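Local coordinates for variant surface glycoprotein MITAT 1.1 (Trypanosoma brucei brucei, PDB 5LY9) that forms the dense coat on the parasite surface and, by exchange for antigenically distinct relatives, lets the trypanosome evade the host immune response, at residues 3-11 / 122-133; 165-176 / 225-235. All coordinates share one frame; numbering follows the deposited sequence.

Contact 1: residues 3-11 / 122-133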
ATOM      1  N   ARG A   3      21.554 -28.799 -21.413  1.00 24.50           N
ATOM      2  CA  ARG A   3      22.215 -28.809 -20.139  1.00 24.01           C
ATOM      3  C   ARG A   3      23.561 -28.032 -19.947  1.00 23.85           C
ATOM      4  O   ARG A   3      24.256 -28.296 -18.960  1.00 25.22           O
ATOM      5  CB  ARG A   3      22.283 -30.224 -19.530  1.00 25.03           C
ATOM      6  CG  ARG A   3      23.159 -31.311 -20.127  1.00 26.05           C
ATOM      7  CD  ARG A   3      24.646 -31.017 -20.241  1.00 25.83           C
ATOM      8  NE  ARG A   3      25.361 -32.224 -20.766  1.00 27.87           N
ATOM      9  CZ  ARG A   3      25.434 -32.545 -22.044  1.00 28.08           C
ATOM     10  NH1 ARG A   3      24.932 -31.767 -23.005  1.00 28.81           N
ATOM     11  NH2 ARG A   3      26.077 -33.674 -22.397  1.00 29.17           N
ATOM     12  N   THR A   4      23.804 -27.025 -20.758  1.00 23.46           N
ATOM     13  CA  THR A   4      24.834 -26.002 -20.409  1.00 23.94           C
ATOM     14  C   THR A   4      24.178 -24.854 -19.660  1.00 24.28           C
ATOM     15  O   THR A   4      22.914 -24.741 -19.606  1.00 24.81           O
ATOM     16  CB  THR A   4      25.600 -25.552 -21.626  1.00 24.43           C
ATOM     17  OG1 THR A   4      24.680 -25.023 -22.598  1.00 24.63           O
ATOM     18  CG2 THR A   4      26.407 -26.764 -22.186  1.00 26.49           C
ATOM     19  N   GLY A   5      24.986 -24.042 -19.005  1.00 22.79           N
ATOM     20  CA  GLY A   5      24.479 -22.929 -18.290  1.00 24.12           C
ATOM     21  C   GLY A   5      23.772 -21.865 -19.094  1.00 23.87           C
ATOM     22  O   GLY A   5      23.831 -21.785 -20.297  1.00 23.08           O
ATOM     23  N   LEU A   6      23.117 -21.005 -18.369  1.00 23.21           N
ATOM     24  CA  LEU A   6      22.412 -19.904 -18.977  1.00 24.57           C
ATOM     25  C   LEU A   6      23.382 -18.718 -19.298  1.00 24.39           C
ATOM     26  O   LEU A   6      24.119 -18.237 -18.400  1.00 23.54           O
ATOM     27  CB  LEU A   6      21.360 -19.465 -17.987  1.00 24.34           C
ATOM     28  CG  LEU A   6      20.217 -18.644 -18.466  1.00 25.76           C
ATOM     29  CD1 LEU A   6      19.428 -19.439 -19.528  1.00 25.98           C
ATOM     30  CD2 LEU A   6      19.315 -18.258 -17.267  1.00 25.72           C
ATOM     31  N   LYS A   7      23.414 -18.293 -20.578  1.00 24.23           N
ATOM     32  CA  LYS A   7      24.243 -17.141 -20.982  1.00 24.85           C
ATOM     33  C   LYS A   7      23.788 -15.850 -20.307  1.00 24.32           C
ATOM     34  O   LYS A   7      22.579 -15.701 -20.035  1.00 23.66           O
ATOM     35  CB  LYS A   7      24.186 -16.910 -22.492  1.00 25.23           C
ATOM     36  CG  LYS A   7      24.742 -18.059 -23.332  1.00 27.41           C
ATOM     37  CD  LYS A   7      24.395 -17.787 -24.793  1.00 28.68           C
ATOM     38  CE  LYS A   7      25.063 -18.704 -25.783  1.00 29.67           C
ATOM     39  NZ  LYS A   7      24.791 -18.269 -27.176  1.00 30.02           N
ATOM     40  N   ALA A   8      24.725 -14.937 -20.129  1.00 23.16           N
ATOM     41  CA  ALA A   8      24.474 -13.619 -19.637  1.00 23.32           C
ATOM     42  C   ALA A   8      23.461 -12.860 -20.479  1.00 24.46           C
ATOM     43  O   ALA A   8      22.738 -12.041 -19.946  1.00 23.41           O
ATOM     44  CB  ALA A   8      25.804 -12.838 -19.545  1.00 24.08           C
ATOM     45  N   THR A   9      23.336 -13.146 -21.777  1.00 24.45           N
ATOM     46  CA  THR A   9      22.321 -12.493 -22.612  1.00 24.84           C
ATOM     47  C   THR A   9      20.917 -12.815 -22.067  1.00 25.68           C
ATOM     48  O   THR A   9      19.993 -12.003 -22.254  1.00 25.97           O
ATOM     49  CB  THR A   9      22.395 -12.941 -24.079  1.00 24.96           C
ATOM     50  OG1 THR A   9      22.406 -14.351 -24.105  1.00 26.39           O
ATOM     51  CG2 THR A   9      23.588 -12.390 -24.759  1.00 26.07           C
ATOM     52  N   ALA A  10      20.766 -13.960 -21.376  1.00 24.62           N
ATOM     53  CA  ALA A  10      19.497 -14.357 -20.796  1.00 24.09           C
ATOM     54  C   ALA A  10      19.329 -13.939 -19.355  1.00 24.14           C
ATOM     55  O   ALA A  10      18.209 -13.517 -18.978  1.00 24.21           O
ATOM     56  CB  ALA A  10      19.293 -15.878 -20.934  1.00 24.69           C
ATOM     57  N   TRP A  11      20.337 -14.094 -18.510  1.00 23.32           N
ATOM     58  CA  TRP A  11      20.167 -13.705 -17.092  1.00 23.55           C
ATOM     59  C   TRP A  11      20.407 -12.229 -16.800  1.00 22.34           C
ATOM     60  O   TRP A  11      19.917 -11.703 -15.797  1.00 21.59           O
ATOM     61  CB  TRP A  11      20.972 -14.591 -16.123  1.00 22.82           C
ATOM     62  CG  TRP A  11      22.408 -14.633 -16.302  1.00 23.78           C
ATOM     63  CD1 TRP A  11      23.129 -15.621 -16.911  1.00 25.15           C
ATOM     64  CD2 TRP A  11      23.379 -13.684 -15.834  1.00 25.45           C
ATOM     65  NE1 TRP A  11      24.456 -15.320 -16.854  1.00 24.83           N
ATOM     66  CE2 TRP A  11      24.647 -14.178 -16.167  1.00 25.08           C
ATOM     67  CE3 TRP A  11      23.305 -12.497 -15.148  1.00 25.68           C
ATOM     68  CZ2 TRP A  11      25.772 -13.493 -15.905  1.00 26.95           C
ATOM     69  CZ3 TRP A  11      24.395 -11.852 -14.862  1.00 27.59           C
ATOM     70  CH2 TRP A  11      25.652 -12.337 -15.236  1.00 27.07           C
ATOM     71  N   LYS A 122      28.165 -25.352 -13.624  1.00 25.58           N
ATOM     72  CA  LYS A 122      28.115 -23.902 -13.636  1.00 26.09           C
ATOM     73  C   LYS A 122      26.837 -23.514 -14.321  1.00 24.43           C
ATOM     74  O   LYS A 122      26.621 -23.906 -15.455  1.00 23.58           O
ATOM     75  CB  LYS A 122      29.307 -23.324 -14.393  1.00 28.91           C
ATOM     76  CG  LYS A 122      30.655 -23.709 -13.876  1.00 30.60           C
ATOM     77  CD  LYS A 122      31.812 -23.138 -14.631  1.00 29.96           C
ATOM     78  CE  LYS A 122      33.047 -23.500 -13.809  1.00 30.87           C
ATOM     79  NZ  LYS A 122      34.261 -23.227 -14.611  1.00 32.44           N
ATOM     80  N   CYS A 123      25.984 -22.712 -13.651  1.00 24.52           N
ATOM     81  CA  CYS A 123      24.647 -22.419 -14.222  1.00 25.40           C
ATOM     82  C   CYS A 123      24.419 -20.990 -14.736  1.00 25.25           C
ATOM     83  O   CYS A 123      23.635 -20.749 -15.672  1.00 27.60           O
ATOM     84  CB  CYS A 123      23.546 -22.804 -13.234  1.00 26.72           C
ATOM     85  SG  CYS A 123      23.257 -24.557 -13.014  1.00 27.72           S
ATOM     86  N   LEU A 124      25.059 -20.027 -14.125  1.00 24.27           N
ATOM     87  CA  LEU A 124      25.048 -18.668 -14.658  1.00 24.29           C
ATOM     88  C   LEU A 124      26.402 -18.433 -15.244  1.00 24.34           C
ATOM     89  O   LEU A 124      27.366 -18.309 -14.511  1.00 24.30           O
ATOM     90  CB  LEU A 124      24.749 -17.627 -13.589  1.00 24.77           C
ATOM     91  CG  LEU A 124      23.350 -17.701 -12.977  1.00 25.76           C
ATOM     92  CD1 LEU A 124      23.218 -16.521 -12.004  1.00 26.88           C
ATOM     93  CD2 LEU A 124      22.209 -17.687 -13.979  1.00 24.11           C
ATOM     94  N   VAL A 125      26.451 -18.425 -16.555  1.00 24.00           N
ATOM     95  CA  VAL A 125      27.688 -18.316 -17.269  1.00 24.55           C
ATOM     96  C   VAL A 125      27.721 -17.093 -18.154  1.00 26.08           C
ATOM     97  O   VAL A 125      26.728 -16.348 -18.290  1.00 25.30           O
ATOM     98  CB  VAL A 125      27.975 -19.623 -18.100  1.00 23.79           C
ATOM     99  CG1 VAL A 125      28.137 -20.781 -17.160  1.00 23.28           C
ATOM    100  CG2 VAL A 125      26.918 -19.887 -19.191  1.00 23.85           C
ATOM    101  N   THR A 126      28.889 -16.833 -18.760  1.00 24.52           N
ATOM    102  CA  THR A 126      29.054 -15.630 -19.528  1.00 25.36           C
ATOM    103  C   THR A 126      28.647 -15.893 -20.954  1.00 25.38           C
ATOM    104  O   THR A 126      27.458 -15.720 -21.348  1.00 26.32           O
ATOM    105  CB  THR A 126      30.469 -15.072 -19.384  1.00 27.23           C
ATOM    106  OG1 THR A 126      31.385 -16.073 -19.891  1.00 26.88           O
ATOM    107  CG2 THR A 126      30.736 -14.735 -17.972  1.00 28.24           C
ATOM    108  N   THR A 127      29.604 -16.319 -21.782  1.00 25.37           N
ATOM    109  CA  THR A 127      29.379 -16.549 -23.211  1.00 25.62           C
ATOM    110  C   THR A 127      29.727 -18.006 -23.628  1.00 25.34           C
ATOM    111  O   THR A 127      29.490 -18.367 -24.774  1.00 26.86           O
ATOM    112  CB  THR A 127      30.304 -15.637 -24.029  1.00 28.15           C
ATOM    113  OG1 THR A 127      31.655 -15.922 -23.622  1.00 28.20           O
ATOM    114  CG2 THR A 127      29.973 -14.112 -23.817  1.00 29.25           C
ATOM    115  N   ASN A 128      30.159 -18.856 -22.695  1.00 24.89           N
ATOM    116  CA  ASN A 128      30.522 -20.266 -22.967  1.00 24.66           C
ATOM    117  C   ASN A 128      30.229 -21.054 -21.710  1.00 24.99           C
ATOM    118  O   ASN A 128      29.993 -20.497 -20.608  1.00 23.43           O
ATOM    119  CB  ASN A 128      31.998 -20.459 -23.341  1.00 25.30           C
ATOM    120  CG  ASN A 128      32.959 -19.941 -22.278  1.00 25.31           C
ATOM    121  OD1 ASN A 128      33.127 -20.492 -21.205  1.00 26.25           O
ATOM    122  ND2 ASN A 128      33.661 -18.927 -22.621  1.00 26.33           N
ATOM    123  N   ALA A 129      30.237 -22.362 -21.871  1.00 24.37           N
ATOM    124  CA  ALA A 129      29.814 -23.244 -20.778  1.00 24.29           C
ATOM    125  C   ALA A 129      30.719 -23.282 -19.606  1.00 24.54           C
ATOM    126  O   ALA A 129      30.303 -23.803 -18.536  1.00 25.27           O
ATOM    127  CB  ALA A 129      29.541 -24.628 -21.270  1.00 24.99           C
ATOM    128  N   ASP A 130      31.968 -22.791 -19.764  1.00 24.38           N
ATOM    129  CA  ASP A 130      32.998 -22.948 -18.726  1.00 24.48           C
ATOM    130  C   ASP A 130      33.301 -21.792 -17.777  1.00 25.98           C
ATOM    131  O   ASP A 130      34.193 -21.902 -16.919  1.00 25.43           O
ATOM    132  CB  ASP A 130      34.333 -23.317 -19.414  1.00 26.14           C
ATOM    133  CG  ASP A 130      34.261 -24.599 -20.202  1.00 25.86           C
ATOM    134  OD1 ASP A 130      33.353 -25.403 -19.991  1.00 27.68           O
ATOM    135  OD2 ASP A 130      35.139 -24.798 -21.089  1.00 27.30           O
ATOM    136  N   THR A 131      32.608 -20.671 -17.983  1.00 25.69           N
ATOM    137  CA  THR A 131      32.965 -19.430 -17.369  1.00 25.43           C
ATOM    138  C   THR A 131      31.774 -18.947 -16.591  1.00 24.50           C
ATOM    139  O   THR A 131      30.815 -18.357 -17.148  1.00 24.76           O
ATOM    140  CB  THR A 131      33.420 -18.437 -18.397  1.00 26.28           C
ATOM    141  OG1 THR A 131      34.370 -19.079 -19.276  1.00 29.44           O
ATOM    142  CG2 THR A 131      34.009 -17.278 -17.749  1.00 27.94           C
ATOM    143  N   ALA A 132      31.807 -19.225 -15.299  1.00 25.88           N
ATOM    144  CA  ALA A 132      30.754 -18.714 -14.378  1.00 25.59           C
ATOM    145  C   ALA A 132      30.849 -17.194 -14.264  1.00 25.44           C
ATOM    146  O   ALA A 132      31.912 -16.608 -14.246  1.00 26.31           O
ATOM    147  CB  ALA A 132      30.893 -19.324 -12.989  1.00 26.35           C
ATOM    148  N   ALA A 133      29.696 -16.545 -14.155  1.00 24.68           N
ATOM    149  CA  ALA A 133      29.635 -15.176 -13.737  1.00 25.13           C
ATOM    150  C   ALA A 133      30.289 -15.051 -12.401  1.00 26.07           C
ATOM    151  O   ALA A 133      30.241 -15.993 -11.590  1.00 25.38           O
ATOM    152  CB  ALA A 133      28.156 -14.778 -13.628  1.00 26.17           C
TER
HETATM  153  O   HOH W   1      27.581 -24.533 -18.025  1.00 22.94           O
HETATM  154  O   HOH W   2      26.132 -14.093 -23.128  1.00 26.91           O

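Contact 2: residues 165-176 / 225-235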
ATOM      1  N   THR A 165       4.166  -1.667 -22.353  1.00 23.78           N
ATOM      2  CA  THR A 165       4.005  -2.714 -23.310  1.00 24.02           C
ATOM      3  C   THR A 165       4.299  -4.084 -22.746  1.00 22.63           C
ATOM      4  O   THR A 165       3.631  -5.064 -23.073  1.00 22.84           O
ATOM      5  CB  THR A 165       4.899  -2.394 -24.539  1.00 25.91           C
ATOM      6  OG1 THR A 165       4.416  -1.136 -25.094  1.00 27.12           O
ATOM      7  CG2 THR A 165       4.744  -3.493 -25.573  1.00 26.25           C
ATOM      8  N   GLY A 166       5.332  -4.152 -21.914  1.00 22.15           N
ATOM      9  CA  GLY A 166       5.744  -5.425 -21.375  1.00 20.63           C
ATOM     10  C   GLY A 166       7.144  -5.384 -20.792  1.00 20.49           C
ATOM     11  O   GLY A 166       7.515  -4.427 -20.197  1.00 21.18           O
ATOM     12  N   TYR A 167       7.867  -6.452 -20.965  1.00 21.13           N
ATOM     13  CA  TYR A 167       9.231  -6.604 -20.469  1.00 21.41           C
ATOM     14  C   TYR A 167      10.186  -6.664 -21.656  1.00 21.21           C
ATOM     15  O   TYR A 167      10.545  -7.751 -22.163  1.00 21.63           O
ATOM     16  CB  TYR A 167       9.355  -7.892 -19.643  1.00 21.13           C
ATOM     17  CG  TYR A 167       8.375  -7.987 -18.494  1.00 21.26           C
ATOM     18  CD1 TYR A 167       7.052  -8.441 -18.701  1.00 21.45           C
ATOM     19  CD2 TYR A 167       8.765  -7.654 -17.204  1.00 20.27           C
ATOM     20  CE1 TYR A 167       6.191  -8.578 -17.566  1.00 20.69           C
ATOM     21  CE2 TYR A 167       7.963  -7.816 -16.130  1.00 19.84           C
ATOM     22  CZ  TYR A 167       6.678  -8.247 -16.315  1.00 19.69           C
ATOM     23  OH  TYR A 167       5.892  -8.343 -15.185  1.00 18.61           O
ATOM     24  N   PRO A 168      10.596  -5.499 -22.128  1.00 21.46           N
ATOM     25  CA  PRO A 168      11.209  -5.465 -23.497  1.00 22.98           C
ATOM     26  C   PRO A 168      12.581  -6.097 -23.597  1.00 22.87           C
ATOM     27  O   PRO A 168      12.959  -6.543 -24.690  1.00 23.52           O
ATOM     28  CB  PRO A 168      11.331  -3.964 -23.793  1.00 22.74           C
ATOM     29  CG  PRO A 168      11.289  -3.332 -22.454  1.00 22.46           C
ATOM     30  CD  PRO A 168      10.324  -4.142 -21.645  1.00 20.81           C
ATOM     31  N   ASN A 169      13.307  -6.168 -22.484  1.00 22.25           N
ATOM     32  CA  ASN A 169      14.676  -6.696 -22.523  1.00 22.11           C
ATOM     33  C   ASN A 169      14.787  -8.181 -22.247  1.00 22.42           C
ATOM     34  O   ASN A 169      15.874  -8.765 -22.451  1.00 21.66           O
ATOM     35  CB  ASN A 169      15.586  -5.855 -21.642  1.00 22.69           C
ATOM     36  CG  ASN A 169      15.681  -4.441 -22.133  1.00 24.10           C
ATOM     37  OD1 ASN A 169      15.787  -4.211 -23.336  1.00 26.15           O
ATOM     38  ND2 ASN A 169      15.685  -3.480 -21.220  1.00 25.21           N
ATOM     39  N   LEU A 170      13.713  -8.824 -21.755  1.00 22.51           N
ATOM     40  CA  LEU A 170      13.724 -10.262 -21.590  1.00 22.38           C
ATOM     41  C   LEU A 170      13.739 -10.961 -22.891  1.00 22.99           C
ATOM     42  O   LEU A 170      12.948 -10.669 -23.815  1.00 23.11           O
ATOM     43  CB  LEU A 170      12.508 -10.761 -20.779  1.00 24.42           C
ATOM     44  CG  LEU A 170      12.406 -10.252 -19.336  1.00 27.86           C
ATOM     45  CD1 LEU A 170      11.404 -11.081 -18.551  1.00 27.91           C
ATOM     46  CD2 LEU A 170      13.626 -10.041 -18.521  1.00 29.16           C
ATOM     47  N   GLN A 171      14.658 -11.909 -23.005  1.00 23.64           N
ATOM     48  CA  GLN A 171      14.816 -12.681 -24.216  1.00 24.64           C
ATOM     49  C   GLN A 171      13.770 -13.735 -24.323  1.00 24.74           C
ATOM     50  O   GLN A 171      13.124 -14.104 -23.309  1.00 22.12           O
ATOM     51  CB  GLN A 171      16.182 -13.376 -24.199  1.00 26.43           C
ATOM     52  CG  GLN A 171      17.332 -12.407 -24.044  1.00 27.40           C
ATOM     53  CD  GLN A 171      17.281 -11.350 -25.123  1.00 28.94           C
ATOM     54  OE1 GLN A 171      16.830 -10.208 -24.889  1.00 33.80           O
ATOM     55  NE2 GLN A 171      17.544 -11.764 -26.310  1.00 29.56           N
ATOM     56  N   HIS A 172      13.578 -14.214 -25.556  1.00 24.07           N
ATOM     57  CA  HIS A 172      12.598 -15.276 -25.800  1.00 26.39           C
ATOM     58  C   HIS A 172      13.169 -16.224 -26.862  1.00 26.50           C
ATOM     59  O   HIS A 172      13.894 -15.768 -27.744  1.00 25.94           O
ATOM     60  CB  HIS A 172      11.187 -14.745 -26.214  1.00 26.15           C
ATOM     61  CG  HIS A 172      11.178 -13.922 -27.454  1.00 27.87           C
ATOM     62  ND1 HIS A 172      10.941 -14.467 -28.698  1.00 30.66           N
ATOM     63  CD2 HIS A 172      11.377 -12.594 -27.651  1.00 29.21           C
ATOM     64  CE1 HIS A 172      11.006 -13.507 -29.608  1.00 31.27           C
ATOM     65  NE2 HIS A 172      11.327 -12.376 -29.005  1.00 31.29           N
ATOM     66  N   GLY A 173      12.855 -17.496 -26.721  1.00 26.24           N
ATOM     67  CA  GLY A 173      13.232 -18.488 -27.682  1.00 27.20           C
ATOM     68  C   GLY A 173      13.758 -19.705 -26.966  1.00 26.47           C
ATOM     69  O   GLY A 173      13.363 -20.031 -25.846  1.00 25.04           O
ATOM     70  N   GLY A 174      14.605 -20.434 -27.647  1.00 25.72           N
ATOM     71  CA  GLY A 174      15.155 -21.658 -27.103  1.00 26.30           C
ATOM     72  C   GLY A 174      14.305 -22.851 -27.461  1.00 27.07           C
ATOM     73  O   GLY A 174      13.580 -22.825 -28.449  1.00 28.69           O
ATOM     74  N   GLY A 175      14.474 -23.927 -26.700  1.00 26.72           N
ATOM     75  CA  GLY A 175      13.669 -25.139 -26.903  1.00 27.93           C
ATOM     76  C   GLY A 175      14.148 -26.095 -27.959  1.00 28.09           C
ATOM     77  O   GLY A 175      13.508 -27.124 -28.165  1.00 28.18           O
ATOM     78  N   GLY A 176      15.266 -25.779 -28.619  1.00 28.99           N
ATOM     79  CA  GLY A 176      15.955 -26.692 -29.541  1.00 28.89           C
ATOM     80  C   GLY A 176      17.413 -26.939 -29.184  1.00 28.00           C
ATOM     81  O   GLY A 176      17.776 -27.097 -28.036  1.00 28.04           O
ATOM     82  N   VAL A 225      16.857 -31.038 -25.232  1.00 26.45           N
ATOM     83  CA  VAL A 225      16.900 -29.722 -25.875  1.00 26.03           C
ATOM     84  C   VAL A 225      17.240 -28.656 -24.819  1.00 25.23           C
ATOM     85  O   VAL A 225      17.472 -28.949 -23.654  1.00 25.41           O
ATOM     86  CB  VAL A 225      15.594 -29.353 -26.604  1.00 25.77           C
ATOM     87  CG1 VAL A 225      15.311 -30.314 -27.748  1.00 27.44           C
ATOM     88  CG2 VAL A 225      14.383 -29.291 -25.654  1.00 26.14           C
ATOM     89  N   GLU A 226      17.292 -27.430 -25.274  1.00 24.84           N
ATOM     90  CA  GLU A 226      17.528 -26.261 -24.420  1.00 25.17           C
ATOM     91  C   GLU A 226      16.229 -25.836 -23.743  1.00 23.80           C
ATOM     92  O   GLU A 226      15.125 -26.127 -24.210  1.00 24.52           O
ATOM     93  CB  GLU A 226      18.077 -25.129 -25.278  1.00 25.28           C
ATOM     94  CG  GLU A 226      19.503 -25.451 -25.736  1.00 25.90           C
ATOM     95  CD  GLU A 226      19.932 -24.699 -26.997  1.00 27.78           C
ATOM     96  OE1 GLU A 226      19.278 -23.682 -27.397  1.00 26.92           O
ATOM     97  OE2 GLU A 226      21.006 -25.102 -27.529  1.00 28.06           O
ATOM     98  N   ALA A 227      16.383 -25.184 -22.622  1.00 22.24           N
ATOM     99  CA  ALA A 227      15.241 -24.524 -21.981  1.00 22.60           C
ATOM    100  C   ALA A 227      14.582 -23.524 -22.919  1.00 23.31           C
ATOM    101  O   ALA A 227      15.239 -22.998 -23.827  1.00 23.17           O
ATOM    102  CB  ALA A 227      15.714 -23.793 -20.749  1.00 21.72           C
ATOM    103  N   THR A 228      13.278 -23.214 -22.677  1.00 22.13           N
ATOM    104  CA  THR A 228      12.564 -22.265 -23.484  1.00 24.07           C
ATOM    105  C   THR A 228      12.291 -21.036 -22.628  1.00 22.85           C
ATOM    106  O   THR A 228      11.940 -21.168 -21.443  1.00 22.27           O
ATOM    107  CB  THR A 228      11.204 -22.823 -23.922  1.00 25.08           C
ATOM    108  OG1 THR A 228      11.383 -23.998 -24.684  1.00 25.95           O
ATOM    109  CG2 THR A 228      10.415 -21.781 -24.701  1.00 26.88           C
ATOM    110  N   LEU A 229      12.398 -19.857 -23.233  1.00 23.67           N
ATOM    111  CA  LEU A 229      12.108 -18.605 -22.550  1.00 23.00           C
ATOM    112  C   LEU A 229      10.931 -18.003 -23.309  1.00 22.94           C
ATOM    113  O   LEU A 229      10.966 -17.836 -24.508  1.00 24.50           O
ATOM    114  CB  LEU A 229      13.318 -17.650 -22.566  1.00 23.26           C
ATOM    115  CG  LEU A 229      14.614 -18.181 -21.970  1.00 23.32           C
ATOM    116  CD1 LEU A 229      15.689 -17.112 -22.129  1.00 25.11           C
ATOM    117  CD2 LEU A 229      14.440 -18.542 -20.511  1.00 23.96           C
ATOM    118  N   ALA A 230       9.895 -17.640 -22.564  1.00 23.79           N
ATOM    119  CA  ALA A 230       8.668 -17.215 -23.129  1.00 23.43           C
ATOM    120  C   ALA A 230       8.830 -15.780 -23.603  1.00 24.29           C
ATOM    121  O   ALA A 230       9.660 -15.075 -23.137  1.00 23.40           O
ATOM    122  CB  ALA A 230       7.554 -17.283 -22.078  1.00 24.30           C
ATOM    123  N   ASN A 231       7.947 -15.361 -24.514  1.00 24.95           N
ATOM    124  CA  ASN A 231       7.958 -13.984 -24.961  1.00 25.25           C
ATOM    125  C   ASN A 231       7.120 -13.092 -24.052  1.00 24.35           C
ATOM    126  O   ASN A 231       5.877 -13.148 -24.069  1.00 23.15           O
ATOM    127  CB  ASN A 231       7.497 -13.950 -26.394  1.00 27.29           C
ATOM    128  CG  ASN A 231       7.654 -12.596 -27.012  1.00 29.88           C
ATOM    129  OD1 ASN A 231       7.745 -11.576 -26.319  1.00 29.36           O
ATOM    130  ND2 ASN A 231       7.602 -12.565 -28.356  1.00 31.67           N
ATOM    131  N   MET A 232       7.832 -12.264 -23.294  1.00 23.40           N
ATOM    132  CA  MET A 232       7.253 -11.382 -22.281  1.00 24.05           C
ATOM    133  C   MET A 232       7.277  -9.927 -22.783  1.00 24.29           C
ATOM    134  O   MET A 232       6.909  -9.041 -22.042  1.00 23.35           O
ATOM    135  CB  MET A 232       8.035 -11.449 -20.968  1.00 22.65           C
ATOM    136  CG  MET A 232       8.290 -12.851 -20.468  1.00 23.51           C
ATOM    137  SD  MET A 232       6.822 -13.921 -20.371  1.00 26.40           S
ATOM    138  CE  MET A 232       6.067 -13.189 -18.985  1.00 22.64           C
ATOM    139  N   GLN A 233       7.752  -9.688 -24.008  1.00 24.77           N
ATOM    140  CA  GLN A 233       7.941  -8.344 -24.521  1.00 24.64           C
ATOM    141  C   GLN A 233       6.577  -7.713 -24.798  1.00 25.28           C
ATOM    142  O   GLN A 233       6.416  -6.592 -24.507  1.00 26.76           O
ATOM    143  CB  GLN A 233       8.879  -8.342 -25.743  1.00 25.41           C
ATOM    144  CG  GLN A 233      10.246  -8.934 -25.397  1.00 25.00           C
ATOM    145  CD  GLN A 233      11.184  -8.987 -26.581  1.00 27.42           C
ATOM    146  OE1 GLN A 233      10.800  -8.668 -27.691  1.00 31.13           O
ATOM    147  NE2 GLN A 233      12.361  -9.483 -26.376  1.00 26.38           N
ATOM    148  N   ALA A 234       5.647  -8.441 -25.373  1.00 27.53           N
ATOM    149  CA  ALA A 234       4.319  -7.929 -25.766  1.00 29.87           C
ATOM    150  C   ALA A 234       3.340  -8.608 -24.821  1.00 29.45           C
ATOM    151  O   ALA A 234       2.827  -9.696 -25.115  1.00 29.77           O
ATOM    152  CB  ALA A 234       4.029  -8.364 -27.209  1.00 31.69           C
ATOM    153  N   MET A 235       3.179  -8.058 -23.652  1.00 27.50           N
ATOM    154  CA  MET A 235       2.277  -8.688 -22.668  1.00 26.67           C
ATOM    155  C   MET A 235       0.798  -8.558 -23.104  1.00 27.68           C
ATOM    156  O   MET A 235       0.414  -7.590 -23.750  1.00 29.69           O
ATOM    157  CB  MET A 235       2.500  -8.024 -21.332  1.00 26.14           C
ATOM    158  CG  MET A 235       3.858  -8.351 -20.701  1.00 23.77           C
ATOM    159  SD  MET A 235       4.051 -10.101 -20.306  1.00 23.76           S
ATOM    160  CE  MET A 235       2.803 -10.324 -19.025  1.00 24.21           C
TER
HETATM  161  O   HOH W   3       1.450  -5.246 -24.540  1.00 30.13           O
HETATM  162  O   HOH W   4      10.674 -12.311 -23.540  1.00 23.35           O
HETATM  163  O   HOH W   5      11.644  -9.910 -30.090  1.00 45.85           O
HETATM  164  O   HOH W   6      17.280 -23.829 -29.174  1.00 29.89           O

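Contact 1: residues 3-11 / 122-133
W11 and L124 carry this contact, in which the N-terminal segment of the A-type VSG domain runs into helix 8-21 against the loop that follows the long helix 62-114. The indole of W11 is turned over L124: L124 CB lies over one face, 4.2 Å from the centroid of the five-membered ring and 20° off its normal, while L124 CD2 reaches W11 CD1 at 3.7 Å. A8 CA stands over the rim of the opposite face, so helix and loop flank the NE1 edge. W11 CG sits between the backbone N and the carbonyl carbon (chi1 59°), which swings the indole back toward the start of the helix and aims NE1 at the loop. A133 CB meets the six-membered ring obliquely at CZ2. Beside the rings the backbones form a single beta bridge at L6 and L124: L6 N donates to C123 O and V125 N to L6 O. V125 CG2 presses on that same L6 carbonyl and on G5 C, where glycine allows close approach to K122 O and C123 O. A water accepts from G5 N and donates to K122 O and A129 O. K7 occupies the N-cap position; its CB touches T126 O, but its NZ leads off to the carbonyls of N179 and T180. In the first turn of the helix, A8 N donates to T126 O in the carbonyl plane. L112 of helix 62-114 backs L6 and L124, and C123 is disulfide-bonded to C190. The indole hydrogen bond, W11 NE1 to V125 O, is 2.9 Å long with the acceptor near the ring plane.

Contact 2: residues 165-176 / 225-235
L170 O accepts from Q233 NE2 at 2.9 Å and probably also from a water held by M232 N, though that water has more acceptors near it, A230 O included, than protons. The Q233 chain runs extended beyond CG (chi2 178°), which carries its amide across to L170, with the acceptor close to the amide plane. H172 stands against two amides turned differently: N231 stacks on one face, the planes 7° apart and ND2 over the ring centre, whereas the Q233 amide is nearly perpendicular and brings NE2 to the ring edge at H172 CD2, 3.5 Å away. A water joins H172 NE2 to Q233 OE1. N231 OD1 accepts from Q233 N in an Asx turn. Farther along, Y167 N donates to M232 O, and M235 SD lies at the edge of the Y167 ring, 4.9 Å from its centroid, a Met-aromatic contact. Between L229 and G173 two backbone bonds mark an antiparallel hydrogen-bonded pair; G174 and T228 form the non-hydrogen-bonded pair beside it. E226 N donates to G176 O at 2.8 Å, and E226 OE2 has outside partners in the backbone nitrogens of A1 and N179. Strand 173-174 is one edge, within this chain, of a four-stranded antiparallel sheet, and 228-229 lies between it and 218-220. Beyond the sheet, L170 packs on P13 and L14 of helix 8-21, while Y167, edge-to-face with W246, and M235 lean on helix 244-254.

In the fold
Contact 1 and contact 2 lie on the same side of the chain's centre, their own centres about 17 Å apart, and they touch through the start of helix 8-21. T9 O of contact 1 comes within 3.2 Å of Q171 CG of contact 2, and A10 CB packs at 4.0 Å on L229 CD1. One face of the helix start thus meets the loop 122-133, while another meets the strand pair. N179 ties the two further: its backbone O receives K7 NZ and its backbone N donates to E226 OE2. C123 of contact 1 also packs on Y201 of the second subunit, whereas the segments of contact 2 touch no other protein chain of the assembly.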